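Local coordinates for conserved hypothetical protein, putative anti-sigma factor (Parabacteroides distasonis, PDB 4M0N), which probably acts as a membrane-bound anti-sigma factor of the FecR family, seen here as a fragment with its FecR and C-terminal FecR domains, at residues A205-I210 against I216-E221. The protein carries 1 engineered substitution. Residues are numbered along the deposited sequence; the frame is centred on the assembly and turned at random.
Sequences AVLNAI and IRYRKE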
ATOM      1  N   ALA A 205       8.355 -19.631   0.736  1.00 29.44           N
ATOM      2  CA  ALA A 205       7.798 -19.797   2.088  1.00 28.75           C
ATOM      3  C   ALA A 205       6.425 -19.171   2.250  1.00 28.41           C
ATOM      4  O   ALA A 205       5.528 -19.711   2.921  1.00 26.63           O
ATOM      5  CB  ALA A 205       8.757 -19.177   3.099  1.00 28.96           C
ATOM      6  N   VAL A 206       6.262 -17.985   1.667  1.00 25.78           N
ATOM      7  CA  VAL A 206       4.983 -17.325   1.736  1.00 25.39           C
ATOM      8  C   VAL A 206       3.946 -18.125   0.967  1.00 24.33           C
ATOM      9  O   VAL A 206       2.854 -18.327   1.472  1.00 25.92           O
ATOM     10  CB  VAL A 206       5.028 -15.880   1.230  1.00 25.05           C
ATOM     11  CG1 VAL A 206       3.619 -15.311   1.261  1.00 26.26           C
ATOM     12  CG2 VAL A 206       5.985 -15.032   2.077  1.00 24.86           C
ATOM     13  N   LEU A 207       4.301 -18.608  -0.224  1.00 25.25           N
ATOM     14  CA  LEU A 207       3.381 -19.431  -1.001  1.00 27.70           C
ATOM     15  C   LEU A 207       3.045 -20.763  -0.300  1.00 29.77           C
ATOM     16  O   LEU A 207       1.897 -21.177  -0.308  1.00 30.56           O
ATOM     17  CB  LEU A 207       3.907 -19.665  -2.412  1.00 28.54           C
ATOM     18  CG  LEU A 207       4.029 -18.378  -3.249  1.00 27.35           C
ATOM     19  CD1 LEU A 207       4.746 -18.695  -4.549  1.00 29.76           C
ATOM     20  CD2 LEU A 207       2.657 -17.778  -3.505  1.00 27.06           C
ATOM     21  N   ASN A 208       4.024 -21.384   0.353  1.00 31.04           N
ATOM     22  CA  ASN A 208       3.753 -22.587   1.162  1.00 34.26           C
ATOM     23  C   ASN A 208       2.758 -22.317   2.292  1.00 33.61           C
ATOM     24  O   ASN A 208       1.851 -23.117   2.559  1.00 35.97           O
ATOM     25  CB  ASN A 208       5.055 -23.168   1.749  1.00 34.98           C
ATOM     26  CG  ASN A 208       6.030 -23.632   0.688  1.00 37.35           C
ATOM     27  OD1 ASN A 208       5.652 -23.931  -0.442  1.00 38.40           O
ATOM     28  ND2 ASN A 208       7.302 -23.720   1.060  1.00 40.43           N
ATOM     29  N   ALA A 209       2.912 -21.180   2.951  1.00 33.84           N
ATOM     30  CA  ALA A 209       2.009 -20.803   4.027  1.00 32.28           C
ATOM     31  C   ALA A 209       0.592 -20.606   3.516  1.00 33.19           C
ATOM     32  O   ALA A 209      -0.375 -20.987   4.176  1.00 36.36           O
ATOM     33  CB  ALA A 209       2.508 -19.555   4.711  1.00 30.61           C
ATOM     34  N   ILE A 210       0.472 -20.006   2.336  1.00 29.12           N
ATOM     35  CA  ILE A 210      -0.816 -19.867   1.679  1.00 28.86           C
ATOM     36  C   ILE A 210      -1.376 -21.229   1.324  1.00 31.16           C
ATOM     37  O   ILE A 210      -2.562 -21.462   1.532  1.00 34.11           O
ATOM     38  CB  ILE A 210      -0.708 -18.983   0.422  1.00 27.32           C
ATOM     39  CG1 ILE A 210      -0.502 -17.537   0.851  1.00 28.14           C
ATOM     40  CG2 ILE A 210      -1.962 -19.046  -0.421  1.00 28.52           C
ATOM     41  CD1 ILE A 210       0.047 -16.655  -0.232  1.00 30.24           C
ATOM     42  N   ILE A 216      -4.213 -23.740  -2.004  1.00 38.85           N
ATOM     43  CA  ILE A 216      -3.680 -23.215  -3.262  1.00 39.10           C
ATOM     44  C   ILE A 216      -2.243 -23.714  -3.476  1.00 39.32           C
ATOM     45  O   ILE A 216      -1.399 -23.562  -2.597  1.00 36.28           O
ATOM     46  CB  ILE A 216      -3.721 -21.675  -3.265  1.00 37.83           C
ATOM     47  CG1 ILE A 216      -5.176 -21.191  -3.260  1.00 37.16           C
ATOM     48  CG2 ILE A 216      -2.997 -21.086  -4.479  1.00 40.71           C
ATOM     49  CD1 ILE A 216      -5.321 -19.761  -2.802  1.00 34.56           C
ATOM     50  N   ARG A 217      -1.981 -24.340  -4.623  1.00 40.01           N
ATOM     51  CA  ARG A 217      -0.629 -24.767  -4.972  1.00 40.35           C
ATOM     52  C   ARG A 217      -0.027 -23.797  -5.971  1.00 38.52           C
ATOM     53  O   ARG A 217      -0.727 -22.952  -6.548  1.00 37.54           O
ATOM     54  CB  ARG A 217      -0.619 -26.184  -5.558  1.00 43.77           C
ATOM     55  CG  ARG A 217      -0.857 -27.279  -4.529  1.00 47.29           C
ATOM     56  CD  ARG A 217      -0.834 -28.669  -5.149  1.00 51.36           C
ATOM     57  NE  ARG A 217      -1.592 -29.596  -4.303  1.00 55.92           N
ATOM     58  CZ  ARG A 217      -1.107 -30.254  -3.250  1.00 54.13           C
ATOM     59  NH1 ARG A 217       0.171 -30.137  -2.892  1.00 53.08           N
ATOM     60  NH2 ARG A 217      -1.914 -31.047  -2.548  1.00 54.52           N
ATOM     61  N   TYR A 218       1.279 -23.911  -6.164  1.00 37.03           N
ATOM     62  CA  TYR A 218       1.973 -23.112  -7.167  1.00 38.77           C
ATOM     63  C   TYR A 218       2.996 -23.939  -7.940  1.00 38.86           C
ATOM     64  O   TYR A 218       3.599 -24.850  -7.385  1.00 39.22           O
ATOM     65  CB  TYR A 218       2.668 -21.934  -6.491  1.00 37.86           C
ATOM     66  CG  TYR A 218       3.762 -22.336  -5.529  1.00 37.37           C
ATOM     67  CD1 TYR A 218       3.458 -22.740  -4.229  1.00 38.00           C
ATOM     68  CD2 TYR A 218       5.096 -22.311  -5.920  1.00 38.93           C
ATOM     69  CE1 TYR A 218       4.456 -23.088  -3.343  1.00 39.10           C
ATOM     70  CE2 TYR A 218       6.101 -22.663  -5.041  1.00 42.61           C
ATOM     71  CZ  TYR A 218       5.773 -23.048  -3.752  1.00 40.46           C
ATOM     72  OH  TYR A 218       6.779 -23.406  -2.880  1.00 45.33           O
ATOM     73  N   ARG A 219       3.167 -23.626  -9.224  1.00 40.12           N
ATOM     74  CA  ARG A 219       4.299 -24.140  -9.998  1.00 43.03           C
ATOM     75  C   ARG A 219       4.983 -23.057 -10.829  1.00 44.25           C
ATOM     76  O   ARG A 219       4.342 -22.101 -11.282  1.00 39.30           O
ATOM     77  CB  ARG A 219       3.856 -25.294 -10.904  1.00 47.79           C
ATOM     78  CG  ARG A 219       2.776 -24.922 -11.904  1.00 50.20           C
ATOM     79  CD  ARG A 219       2.263 -26.125 -12.676  1.00 57.10           C
ATOM     80  NE  ARG A 219       0.807 -26.064 -12.785  1.00 62.27           N
ATOM     81  CZ  ARG A 219       0.133 -25.243 -13.587  1.00 59.70           C
ATOM     82  NH1 ARG A 219       0.764 -24.397 -14.400  1.00 58.20           N
ATOM     83  NH2 ARG A 219      -1.194 -25.278 -13.585  1.00 62.52           N
ATOM     84  N   LYS A 220       6.288 -23.228 -11.044  1.00 46.84           N
ATOM     85  CA  LYS A 220       7.074 -22.275 -11.822  1.00 50.69           C
ATOM     86  C   LYS A 220       7.064 -22.652 -13.300  1.00 52.85           C
ATOM     87  O   LYS A 220       7.118 -23.830 -13.647  1.00 55.85           O
ATOM     88  CB  LYS A 220       8.515 -22.215 -11.310  1.00 52.02           C
ATOM     89  N   GLU A 221       6.977 -21.638 -14.158  1.00 55.80           N
ATOM     90  CA  GLU A 221       7.128 -21.791 -15.611  1.00 61.37           C
ATOM     91  C   GLU A 221       8.190 -20.795 -16.090  1.00 60.75           C
ATOM     92  O   GLU A 221       8.860 -20.174 -15.268  1.00 51.91           O
ATOM     93  CB  GLU A 221       5.797 -21.536 -16.312  1.00 60.87           C
ATOM     94  CG  GLU A 221       4.669 -22.432 -15.834  1.00 62.51           C
ATOM     95  CD  GLU A 221       3.373 -22.195 -16.586  1.00 67.68           C
ATOM     96  OE1 GLU A 221       3.278 -21.187 -17.323  1.00 74.20           O
ATOM     97  OE2 GLU A 221       2.443 -23.018 -16.438  1.00 67.27           O
TER
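The ring of Y218 carries most of this contact, lying against one side of helix 203-214 where L207 and N208 follow each other. L207 supplies the apolar part: its CB sits over one ring face, offset toward the rim, in a CH-pi contact 3.9 Å from the ring centroid. CB of L207 lies 3.6 Å from both Y218 CD1 and CE1. Farther out along the leucine, CD1 comes down near the inner end of the ring, 3.9 Å from Y218 CG, so one side chain touches the ring from its root to its outer half.

The polar part is a single hydrogen bond at the far end of the tyrosine. Y218 OH donates to N208 OD1 at 2.7 Å, with a C=O...O angle of 130° and the donor tilted 30° from the carbonyl plane. N208 OD1 lies at the edge of the ring, close to its plane, and with CG beside the backbone N (chi1 -63°) the asparagine extends its amide along the helix surface to the phenol. Face contact and edge bond together limit how the ring can turn.

Farther along the helix the link is looser and purely apolar: I210, about one turn before the helix ends, meets through CG2 the CD1 of I216, 4.2 Å away, in the link between helix and strand. T214 OG1 hydrogen-bonds to both I210 O and I216 N across that turn.

On the helix, L207 and I210 also reach helix 167-178, through L174 and V170. The contact packs the second of these two helices of the C-terminal FecR domain onto edge strand 217-221 of the three-stranded mixed sheet 182-184, 224-228, 217-221; strands 159-166 and 193-199 also belong to this small alpha/beta domain, consistent with its assignment to the secretin N0 clan.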